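Local structure of PaaX domain-containing protein, C-domain protein (Mycobacterium tuberculosis, 3KFW) at residues E25-F33 against M226-Q234; W164-M175 against V187-D198. The protein is of unknown function but, as a PaaX-family protein with a helix-turn-helix-type N-terminal region, probably acts as a DNA-binding transcriptional repressor. All blocks are in the same frame, centred on the assembly; numbering follows the deposited sequence.

Interaction 1: residues E25-F33 against M226-Q234; sequences ELIQLTADF and MAKRRDATQ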
loop_
_atom_site.group_PDB
_atom_site.type_symbol
_atom_site.label_atom_id
_atom_site.label_comp_id
_atom_site.label_asym_id
_atom_site.label_seq_id
_atom_site.Cartn_x
_atom_site.Cartn_y
_atom_site.Cartn_z
ATOM N N GLU A 25 -39.171 -40.913 -11.720
ATOM C CA GLU A 25 -39.663 -39.537 -11.660
ATOM C C GLU A 25 -38.579 -38.560 -12.142
ATOM O O GLU A 25 -38.850 -37.649 -12.927
ATOM C CB GLU A 25 -40.168 -39.202 -10.242
ATOM C CG GLU A 25 -41.472 -39.939 -9.806
ATOM C CD GLU A 25 -41.569 -40.141 -8.266
ATOM O OE1 GLU A 25 -40.709 -39.640 -7.489
ATOM O OE2 GLU A 25 -42.511 -40.825 -7.807
ATOM N N LEU A 26 -37.349 -38.783 -11.695
ATOM C CA LEU A 26 -36.200 -38.030 -12.157
ATOM C C LEU A 26 -35.961 -38.260 -13.641
ATOM O O LEU A 26 -35.662 -37.319 -14.359
ATOM C CB LEU A 26 -34.947 -38.341 -11.319
ATOM C CG LEU A 26 -34.996 -37.973 -9.801
ATOM C CD1 LEU A 26 -33.828 -38.499 -8.991
ATOM C CD2 LEU A 26 -35.043 -36.490 -9.626
ATOM N N ILE A 27 -36.127 -39.489 -14.127
ATOM C CA ILE A 27 -36.029 -39.721 -15.592
ATOM C C ILE A 27 -37.007 -38.795 -16.325
ATOM O O ILE A 27 -36.642 -38.169 -17.320
ATOM C CB ILE A 27 -36.258 -41.203 -16.011
ATOM C CG1 ILE A 27 -35.033 -42.062 -15.696
ATOM C CG2 ILE A 27 -36.561 -41.296 -17.497
ATOM C CD1 ILE A 27 -35.353 -43.594 -15.498
ATOM N N GLN A 28 -38.229 -38.683 -15.803
ATOM C CA GLN A 28 -39.255 -37.832 -16.405
ATOM C C GLN A 28 -38.960 -36.334 -16.323
ATOM O O GLN A 28 -39.089 -35.628 -17.298
ATOM C CB GLN A 28 -40.624 -38.164 -15.817
ATOM C CG GLN A 28 -41.053 -39.565 -16.201
ATOM C CD GLN A 28 -42.320 -40.038 -15.510
ATOM O OE1 GLN A 28 -43.387 -40.067 -16.128
ATOM N NE2 GLN A 28 -42.208 -40.442 -14.225
ATOM N N LEU A 29 -38.519 -35.860 -15.170
ATOM C CA LEU A 29 -38.260 -34.433 -14.980
ATOM C C LEU A 29 -36.955 -33.986 -15.624
ATOM O O LEU A 29 -36.731 -32.795 -15.862
ATOM C CB LEU A 29 -38.211 -34.126 -13.488
ATOM C CG LEU A 29 -39.541 -34.256 -12.730
ATOM C CD1 LEU A 29 -39.405 -34.688 -11.231
ATOM C CD2 LEU A 29 -40.284 -32.942 -12.890
ATOM N N THR A 30 -36.091 -34.947 -15.900
ATOM C CA THR A 30 -34.742 -34.653 -16.345
ATOM C C THR A 30 -34.589 -34.603 -17.869
ATOM O O THR A 30 -33.537 -34.203 -18.365
ATOM C CB THR A 30 -33.768 -35.701 -15.752
ATOM O OG1 THR A 30 -32.462 -35.142 -15.643
ATOM C CG2 THR A 30 -33.716 -36.985 -16.609
ATOM N N ALA A 31 -35.645 -34.991 -18.594
ATOM C CA ALA A 31 -35.602 -35.269 -20.057
ATOM C C ALA A 31 -35.880 -34.065 -20.975
ATOM O O ALA A 31 -35.406 -34.004 -22.119
ATOM C CB ALA A 31 -36.560 -36.417 -20.404
ATOM N N ASP A 32 -36.674 -33.124 -20.490
ATOM C CA ASP A 32 -36.938 -31.880 -21.207
ATOM C C ASP A 32 -35.630 -31.091 -21.238
ATOM O O ASP A 32 -35.495 -30.122 -21.983
ATOM C CB ASP A 32 -38.009 -31.076 -20.476
ATOM C CG ASP A 32 -39.035 -31.978 -19.732
ATOM O OD1 ASP A 32 -38.665 -32.915 -18.914
ATOM O OD2 ASP A 32 -40.241 -31.719 -19.984
ATOM N N PHE A 33 -34.677 -31.526 -20.413
ATOM C CA PHE A 33 -33.344 -30.951 -20.359
ATOM C C PHE A 33 -32.420 -31.774 -21.221
ATOM O O PHE A 33 -31.301 -31.355 -21.514
ATOM C CB PHE A 33 -32.797 -30.966 -18.955
ATOM C CG PHE A 33 -33.449 -30.000 -18.026
ATOM C CD1 PHE A 33 -34.544 -30.387 -17.266
ATOM C CD2 PHE A 33 -32.929 -28.731 -17.854
ATOM C CE1 PHE A 33 -35.126 -29.533 -16.360
ATOM C CE2 PHE A 33 -33.508 -27.845 -16.962
ATOM C CZ PHE A 33 -34.613 -28.256 -16.200
HETATM N N MSE A 226 -39.985 -24.857 -11.292
HETATM C CA MSE A 226 -39.215 -26.082 -11.056
HETATM C C MSE A 226 -39.931 -27.020 -10.066
HETATM O O MSE A 226 -40.133 -28.204 -10.359
HETATM C CB MSE A 226 -37.804 -25.710 -10.549
HETATM C CG MSE A 226 -36.600 -26.349 -11.269
HETATM SE SE MSE A 226 -36.670 -26.417 -13.254
HETATM C CE MSE A 226 -37.033 -28.311 -13.389
ATOM N N ALA A 227 -40.333 -26.479 -8.915
ATOM C CA ALA A 227 -41.031 -27.236 -7.882
ATOM C C ALA A 227 -42.405 -27.686 -8.330
ATOM O O ALA A 227 -42.852 -28.769 -7.949
ATOM C CB ALA A 227 -41.122 -26.444 -6.597
ATOM N N LYS A 228 -43.059 -26.873 -9.152
ATOM C CA LYS A 228 -44.380 -27.232 -9.679
ATOM C C LYS A 228 -44.363 -28.444 -10.667
ATOM O O LYS A 228 -45.256 -29.296 -10.633
ATOM C CB LYS A 228 -45.045 -25.997 -10.292
ATOM C CG LYS A 228 -46.449 -26.242 -10.801
ATOM C CD LYS A 228 -47.014 -24.967 -11.421
ATOM C CE LYS A 228 -48.313 -25.239 -12.204
ATOM N NZ LYS A 228 -48.656 -23.980 -12.945
ATOM N N ARG A 229 -43.333 -28.518 -11.517
ATOM C CA ARG A 229 -43.107 -29.645 -12.438
ATOM C C ARG A 229 -42.993 -30.979 -11.713
ATOM O O ARG A 229 -43.366 -32.032 -12.245
ATOM C CB ARG A 229 -41.812 -29.441 -13.212
ATOM C CG ARG A 229 -41.908 -28.469 -14.350
ATOM C CD ARG A 229 -40.585 -28.338 -15.068
ATOM N NE ARG A 229 -40.264 -29.510 -15.893
ATOM C CZ ARG A 229 -39.232 -30.343 -15.689
ATOM N NH1 ARG A 229 -38.384 -30.154 -14.667
ATOM N NH2 ARG A 229 -39.042 -31.376 -16.516
ATOM N N ARG A 230 -42.452 -30.920 -10.500
ATOM C CA ARG A 230 -42.169 -32.085 -9.692
ATOM C C ARG A 230 -43.380 -32.523 -8.885
ATOM O O ARG A 230 -43.398 -33.635 -8.370
ATOM C CB ARG A 230 -40.981 -31.785 -8.786
ATOM C CG ARG A 230 -40.485 -32.933 -7.995
ATOM C CD ARG A 230 -39.536 -32.529 -6.900
ATOM N NE ARG A 230 -40.059 -31.496 -6.018
ATOM C CZ ARG A 230 -39.401 -30.375 -5.780
ATOM N NH1 ARG A 230 -39.898 -29.444 -4.989
ATOM N NH2 ARG A 230 -38.221 -30.188 -6.358
ATOM N N ASP A 231 -44.397 -31.674 -8.780
ATOM C CA ASP A 231 -45.680 -32.097 -8.200
ATOM C C ASP A 231 -46.573 -32.646 -9.286
ATOM O O ASP A 231 -47.336 -33.577 -9.052
ATOM C CB ASP A 231 -46.400 -30.939 -7.515
ATOM C CG ASP A 231 -45.489 -30.144 -6.604
ATOM O OD1 ASP A 231 -44.515 -30.718 -6.068
ATOM O OD2 ASP A 231 -45.729 -28.933 -6.435
ATOM N N ALA A 232 -46.490 -32.052 -10.474
ATOM C CA ALA A 232 -47.204 -32.544 -11.656
ATOM C C ALA A 232 -46.922 -34.041 -11.911
ATOM O O ALA A 232 -47.862 -34.870 -12.010
ATOM C CB ALA A 232 -46.846 -31.704 -12.871
ATOM N N THR A 233 -45.627 -34.370 -11.975
ATOM C CA THR A 233 -45.147 -35.755 -12.139
ATOM C C THR A 233 -45.419 -36.665 -10.930
ATOM O O THR A 233 -45.842 -37.817 -11.104
ATOM C CB THR A 233 -43.649 -35.781 -12.488
ATOM O OG1 THR A 233 -43.406 -34.884 -13.583
ATOM C CG2 THR A 233 -43.195 -37.185 -12.877
ATOM N N GLN A 234 -45.165 -36.157 -9.720
ATOM C CA GLN A 234 -45.392 -36.913 -8.477
ATOM C C GLN A 234 -46.867 -37.335 -8.394
ATOM O O GLN A 234 -47.169 -38.526 -8.487
ATOM C CB GLN A 234 -44.970 -36.096 -7.234
ATOM C CG GLN A 234 -44.038 -36.827 -6.226
ATOM C CD GLN A 234 -42.613 -36.249 -6.174
ATOM O OE1 GLN A 234 -42.361 -35.242 -5.517
ATOM N NE2 GLN A 234 -41.682 -36.901 -6.855
#

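Interaction 2: residues W164-M175 against V187-D198; sequences WTEAGHRLLGDM and VAAAMVRHLLTD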
loop_
_atom_site.group_PDB
_atom_site.type_symbol
_atom_site.label_atom_id
_atom_site.label_comp_id
_atom_site.label_asym_id
_atom_site.label_seq_id
_atom_site.Cartn_x
_atom_site.Cartn_y
_atom_site.Cartn_z
ATOM N N TRP A 164 -22.993 -3.139 -12.441
ATOM C CA TRP A 164 -23.664 -4.283 -11.862
ATOM C C TRP A 164 -25.149 -4.227 -12.198
ATOM O O TRP A 164 -25.775 -5.264 -12.363
ATOM C CB TRP A 164 -23.526 -4.272 -10.355
ATOM C CG TRP A 164 -23.955 -5.565 -9.650
ATOM C CD1 TRP A 164 -23.118 -6.604 -9.197
ATOM C CD2 TRP A 164 -25.297 -5.922 -9.239
ATOM N NE1 TRP A 164 -23.901 -7.586 -8.576
ATOM C CE2 TRP A 164 -25.226 -7.190 -8.592
ATOM C CE3 TRP A 164 -26.546 -5.316 -9.392
ATOM C CZ2 TRP A 164 -26.346 -7.824 -8.090
ATOM C CZ3 TRP A 164 -27.688 -5.967 -8.881
ATOM C CH2 TRP A 164 -27.572 -7.208 -8.238
ATOM N N THR A 165 -25.670 -3.000 -12.231
ATOM C CA THR A 165 -26.985 -2.602 -12.732
ATOM C C THR A 165 -27.132 -2.981 -14.207
ATOM O O THR A 165 -28.074 -3.707 -14.545
ATOM C CB THR A 165 -27.150 -1.040 -12.567
ATOM O OG1 THR A 165 -27.211 -0.721 -11.169
ATOM C CG2 THR A 165 -28.378 -0.459 -13.332
ATOM N N GLU A 166 -26.216 -2.517 -15.073
ATOM C CA GLU A 166 -26.240 -2.898 -16.496
ATOM C C GLU A 166 -26.224 -4.429 -16.710
ATOM O O GLU A 166 -26.970 -4.951 -17.551
ATOM C CB GLU A 166 -25.109 -2.227 -17.295
ATOM C CG GLU A 166 -25.172 -2.464 -18.842
ATOM C CD GLU A 166 -24.590 -1.278 -19.693
ATOM O OE1 GLU A 166 -25.390 -0.427 -20.213
ATOM O OE2 GLU A 166 -23.333 -1.184 -19.829
ATOM N N ALA A 167 -25.415 -5.144 -15.928
ATOM C CA ALA A 167 -25.301 -6.620 -16.065
ATOM C C ALA A 167 -26.549 -7.298 -15.619
ATOM O O ALA A 167 -26.894 -8.344 -16.173
ATOM C CB ALA A 167 -24.094 -7.209 -15.314
ATOM N N GLY A 168 -27.235 -6.690 -14.645
ATOM C CA GLY A 168 -28.442 -7.285 -14.079
ATOM C C GLY A 168 -29.614 -7.197 -15.062
ATOM O O GLY A 168 -30.279 -8.184 -15.333
ATOM N N HIS A 169 -29.872 -5.997 -15.567
ATOM C CA HIS A 169 -30.821 -5.771 -16.648
ATOM C C HIS A 169 -30.541 -6.676 -17.838
ATOM O O HIS A 169 -31.477 -7.212 -18.377
ATOM C CB HIS A 169 -30.863 -4.263 -17.041
ATOM C CG HIS A 169 -31.541 -3.432 -16.005
ATOM N ND1 HIS A 169 -32.805 -3.743 -15.514
ATOM C CD2 HIS A 169 -31.139 -2.328 -15.334
ATOM C CE1 HIS A 169 -33.142 -2.868 -14.584
ATOM N NE2 HIS A 169 -32.145 -2.005 -14.451
ATOM N N ARG A 170 -29.287 -6.868 -18.242
ATOM C CA ARG A 170 -29.031 -7.772 -19.377
ATOM C C ARG A 170 -29.529 -9.221 -19.089
ATOM O O ARG A 170 -30.071 -9.873 -19.981
ATOM C CB ARG A 170 -27.556 -7.806 -19.747
ATOM C CG ARG A 170 -27.262 -7.392 -21.220
ATOM C CD ARG A 170 -25.747 -7.031 -21.450
ATOM N NE ARG A 170 -24.862 -7.956 -20.705
ATOM C CZ ARG A 170 -23.860 -7.596 -19.883
ATOM N NH1 ARG A 170 -23.542 -6.303 -19.679
ATOM N NH2 ARG A 170 -23.156 -8.553 -19.273
ATOM N N LEU A 171 -29.346 -9.697 -17.847
ATOM C CA LEU A 171 -29.857 -10.990 -17.394
ATOM C C LEU A 171 -31.392 -11.088 -17.333
ATOM O O LEU A 171 -31.933 -12.155 -17.620
ATOM C CB LEU A 171 -29.257 -11.345 -16.031
ATOM C CG LEU A 171 -27.771 -11.687 -16.053
ATOM C CD1 LEU A 171 -27.219 -11.702 -14.663
ATOM C CD2 LEU A 171 -27.467 -12.983 -16.770
ATOM N N LEU A 172 -32.073 -9.996 -16.943
ATOM C CA LEU A 172 -33.548 -9.896 -17.025
ATOM C C LEU A 172 -34.023 -10.055 -18.493
ATOM O O LEU A 172 -34.870 -10.906 -18.770
ATOM C CB LEU A 172 -34.097 -8.596 -16.342
ATOM C CG LEU A 172 -33.947 -8.573 -14.782
ATOM C CD1 LEU A 172 -33.935 -7.177 -14.079
ATOM C CD2 LEU A 172 -34.892 -9.567 -13.994
ATOM N N GLY A 173 -33.449 -9.261 -19.418
ATOM C CA GLY A 173 -33.614 -9.438 -20.887
ATOM C C GLY A 173 -33.327 -10.859 -21.405
ATOM O O GLY A 173 -34.067 -11.376 -22.259
ATOM N N ASP A 174 -32.281 -11.511 -20.871
ATOM C CA ASP A 174 -31.937 -12.887 -21.231
ATOM C C ASP A 174 -33.052 -13.881 -20.835
ATOM O O ASP A 174 -33.410 -14.762 -21.644
ATOM C CB ASP A 174 -30.618 -13.321 -20.565
ATOM C CG ASP A 174 -29.347 -12.736 -21.237
ATOM O OD1 ASP A 174 -29.432 -12.099 -22.326
ATOM O OD2 ASP A 174 -28.234 -12.929 -20.661
HETATM N N MSE A 175 -33.567 -13.759 -19.597
HETATM C CA MSE A 175 -34.735 -14.519 -19.144
HETATM C C MSE A 175 -35.983 -14.250 -20.013
HETATM O O MSE A 175 -36.557 -15.184 -20.588
HETATM C CB MSE A 175 -35.029 -14.252 -17.662
HETATM C CG MSE A 175 -36.068 -15.239 -16.982
HETATM SE SE MSE A 175 -35.400 -17.087 -16.984
HETATM C CE MSE A 175 -34.747 -17.249 -15.135
ATOM N N VAL A 187 -29.947 -19.222 -17.637
ATOM C CA VAL A 187 -30.095 -17.847 -17.168
ATOM C C VAL A 187 -30.246 -17.719 -15.635
ATOM O O VAL A 187 -29.631 -16.850 -15.015
ATOM C CB VAL A 187 -31.266 -17.159 -17.840
ATOM C CG1 VAL A 187 -31.458 -15.848 -17.198
ATOM C CG2 VAL A 187 -30.984 -17.009 -19.349
ATOM N N ALA A 188 -31.044 -18.580 -15.021
ATOM C CA ALA A 188 -31.117 -18.627 -13.562
ATOM C C ALA A 188 -29.770 -18.851 -12.848
ATOM O O ALA A 188 -29.475 -18.136 -11.867
ATOM C CB ALA A 188 -32.096 -19.693 -13.140
ATOM N N ALA A 189 -28.984 -19.853 -13.277
ATOM C CA ALA A 189 -27.627 -20.033 -12.745
ATOM C C ALA A 189 -26.791 -18.746 -12.952
ATOM O O ALA A 189 -25.996 -18.384 -12.086
ATOM C CB ALA A 189 -26.911 -21.283 -13.348
ATOM N N ALA A 190 -26.974 -18.021 -14.047
ATOM C CA ALA A 190 -26.237 -16.731 -14.175
ATOM C C ALA A 190 -26.674 -15.727 -13.112
ATOM O O ALA A 190 -25.841 -14.964 -12.568
ATOM C CB ALA A 190 -26.368 -16.122 -15.587
HETATM N N MSE A 191 -27.980 -15.717 -12.827
HETATM C CA MSE A 191 -28.567 -14.749 -11.906
HETATM C C MSE A 191 -28.152 -15.028 -10.489
HETATM O O MSE A 191 -27.972 -14.095 -9.699
HETATM C CB MSE A 191 -30.093 -14.775 -11.962
HETATM C CG MSE A 191 -30.678 -13.940 -13.072
HETATM SE SE MSE A 191 -32.631 -14.204 -13.177
HETATM C CE MSE A 191 -32.819 -12.802 -14.493
ATOM N N VAL A 192 -28.051 -16.310 -10.155
ATOM C CA VAL A 192 -27.588 -16.703 -8.859
ATOM C C VAL A 192 -26.166 -16.224 -8.721
ATOM O O VAL A 192 -25.835 -15.651 -7.687
ATOM C CB VAL A 192 -27.698 -18.227 -8.616
ATOM C CG1 VAL A 192 -26.822 -18.681 -7.432
ATOM C CG2 VAL A 192 -29.119 -18.571 -8.341
ATOM N N ARG A 193 -25.329 -16.457 -9.737
ATOM C CA ARG A 193 -23.910 -15.993 -9.697
ATOM C C ARG A 193 -23.823 -14.467 -9.609
ATOM O O ARG A 193 -22.931 -13.926 -8.986
ATOM C CB ARG A 193 -23.078 -16.522 -10.884
ATOM C CG ARG A 193 -22.748 -18.015 -10.732
ATOM C CD ARG A 193 -21.834 -18.527 -11.852
ATOM N NE ARG A 193 -22.589 -19.085 -12.992
ATOM C CZ ARG A 193 -22.727 -18.470 -14.172
ATOM N NH1 ARG A 193 -22.159 -17.286 -14.358
ATOM N NH2 ARG A 193 -23.429 -19.048 -15.158
ATOM N N HIS A 194 -24.777 -13.784 -10.214
ATOM C CA HIS A 194 -24.787 -12.365 -10.122
ATOM C C HIS A 194 -25.221 -11.860 -8.731
ATOM O O HIS A 194 -24.608 -10.927 -8.193
ATOM C CB HIS A 194 -25.638 -11.759 -11.226
ATOM C CG HIS A 194 -25.338 -10.322 -11.476
ATOM N ND1 HIS A 194 -24.050 -9.852 -11.618
ATOM C CD2 HIS A 194 -26.148 -9.249 -11.605
ATOM C CE1 HIS A 194 -24.080 -8.553 -11.862
ATOM N NE2 HIS A 194 -25.342 -8.165 -11.863
ATOM N N LEU A 195 -26.248 -12.442 -8.152
ATOM C CA LEU A 195 -26.646 -12.045 -6.797
ATOM C C LEU A 195 -25.556 -12.259 -5.727
ATOM O O LEU A 195 -25.460 -11.486 -4.756
ATOM C CB LEU A 195 -27.929 -12.745 -6.395
ATOM C CG LEU A 195 -29.115 -12.340 -7.279
ATOM C CD1 LEU A 195 -30.275 -13.325 -7.197
ATOM C CD2 LEU A 195 -29.581 -10.932 -6.937
ATOM N N LEU A 196 -24.722 -13.283 -5.930
ATOM C CA LEU A 196 -23.672 -13.660 -4.994
ATOM C C LEU A 196 -22.767 -12.486 -4.736
ATOM O O LEU A 196 -22.179 -12.394 -3.637
ATOM C CB LEU A 196 -22.838 -14.837 -5.527
ATOM C CG LEU A 196 -23.362 -16.277 -5.307
ATOM C CD1 LEU A 196 -22.306 -17.253 -5.835
ATOM C CD2 LEU A 196 -23.680 -16.582 -3.852
ATOM N N THR A 197 -22.656 -11.620 -5.756
ATOM C CA THR A 197 -21.834 -10.424 -5.702
ATOM C C THR A 197 -22.617 -9.181 -5.317
ATOM O O THR A 197 -22.053 -8.089 -5.344
ATOM C CB THR A 197 -21.085 -10.108 -7.058
ATOM O OG1 THR A 197 -21.977 -9.508 -7.979
ATOM C CG2 THR A 197 -20.414 -11.370 -7.709
ATOM N N ASP A 198 -23.916 -9.332 -4.990
ATOM C CA ASP A 198 -24.758 -8.196 -4.668
ATOM C C ASP A 198 -24.179 -7.439 -3.464
ATOM O O ASP A 198 -23.918 -8.054 -2.405
ATOM C CB ASP A 198 -26.159 -8.673 -4.335
ATOM C CG ASP A 198 -27.187 -7.504 -4.194
ATOM O OD1 ASP A 198 -26.855 -6.320 -3.890
ATOM O OD2 ASP A 198 -28.370 -7.794 -4.402
#

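Interaction 1: residues E25-F33 against M226-Q234
Arg229 reaches from the C-terminal helix 212-234 across to Leu29 on helix 23-30 and to Asp32 just after it. Starting at the root of the side chain, CB of Arg229 lies 3.8 Å from CD2 of Leu29; the chain then runs straight through chi2 before bending at chi3 (73°), which turns the guanidinium so that the same leucine methyl lies over one face, toward the rim. At the tip, Arg229 NH2 donates to Leu29 O at 2.8 Å, nearly straight (166°) and in the guanidinium plane, and forms a salt bridge with Asp32 OD1 at 2.9 Å, the carboxylate standing almost perpendicular to the guanidinium. Beside it, the selenium SE of Met226 stands at the edge of the Phe33 ring, 5.4 Å from its centroid, a Met-aromatic contact. Leu29 CD1 packs on Arg230 CG at 3.8 Å, while Arg230 NH2 turns away and hydrogen-bonds to Val12 O and Leu14 O. Gln234 NE2 gives only a weak bond to Glu25 OE1, which also accepts from Thr22 N. One arginine thus holds a carbonyl and a carboxylate, probably offsetting negative charge there, and joins the last turns of helix 212-234 to the N-terminal, helix-turn-helix-family region.

Interaction 2: residues W164-M175 against V187-D198
An antiparallel pair of helices in the PaaX C-terminal region, 161-177 and 181-195, is joined here along its length, the segment axes approaching to 9.9 Å with their N-to-C directions 162° apart. His194 is a knob in the hole formed by Trp164, Ala167, Gly168 and Leu171. Its CG stands anti to the backbone N (chi1 -161°), which lays the imidazole over the five-membered ring of Trp164 in a face-to-face stack, centroids 3.8 Å apart and planes 18° from parallel. The imidazole is fixed in rotation by its NE2, which donates to Trp164 O at 3.0 Å, in the carbonyl plane on a lone pair and almost straight. In return Trp164 NE1 donates in its ring plane to Thr197 OG1 at 2.8 Å; that hydroxyl in turn donates to His194 O, so a chain of two hydrogen bonds links indole, threonine and the histidine carbonyl. Toward the other end the chemistry becomes apolar: Leu171 CD2 meets Ala190 CB at 3.5 Å, the extended selenomethionine Met191 brings CE to within 3.9 Å of Leu172 CD2, and Met175 CB packs on Val187 CG1 at 3.9 Å. Outside the pair, Trp210 stacks on Trp164 and Arg216 forms a salt bridge with Asp198, while Met191 rests on Leu215 and Ala218 of helix 212-234 and Leu195 touches Met77 of helix 64-77.

Helix 212-234 connects the two contacts: its last turns form one side of interaction 1, whereas earlier residues such as Leu215, Ala218 and Phe222 cover the hairpin of interaction 2. Interaction 2 lies closer to the middle of the chain, about 11 Å from its centre against 23 Å for interaction 1, and the centres of the contacts are about 25 Å apart. Both are partly buried. Interaction 1 closes a long loop, bringing the N-terminal region to the chain's end through an arginine bound to a carboxylate and a main-chain carbonyl, with Leu29 packed beside it; interaction 2, nested inside that loop, joins neighbouring helices through stacked rings with neutral hydrogen bonds at one end and apolar side chains at the other.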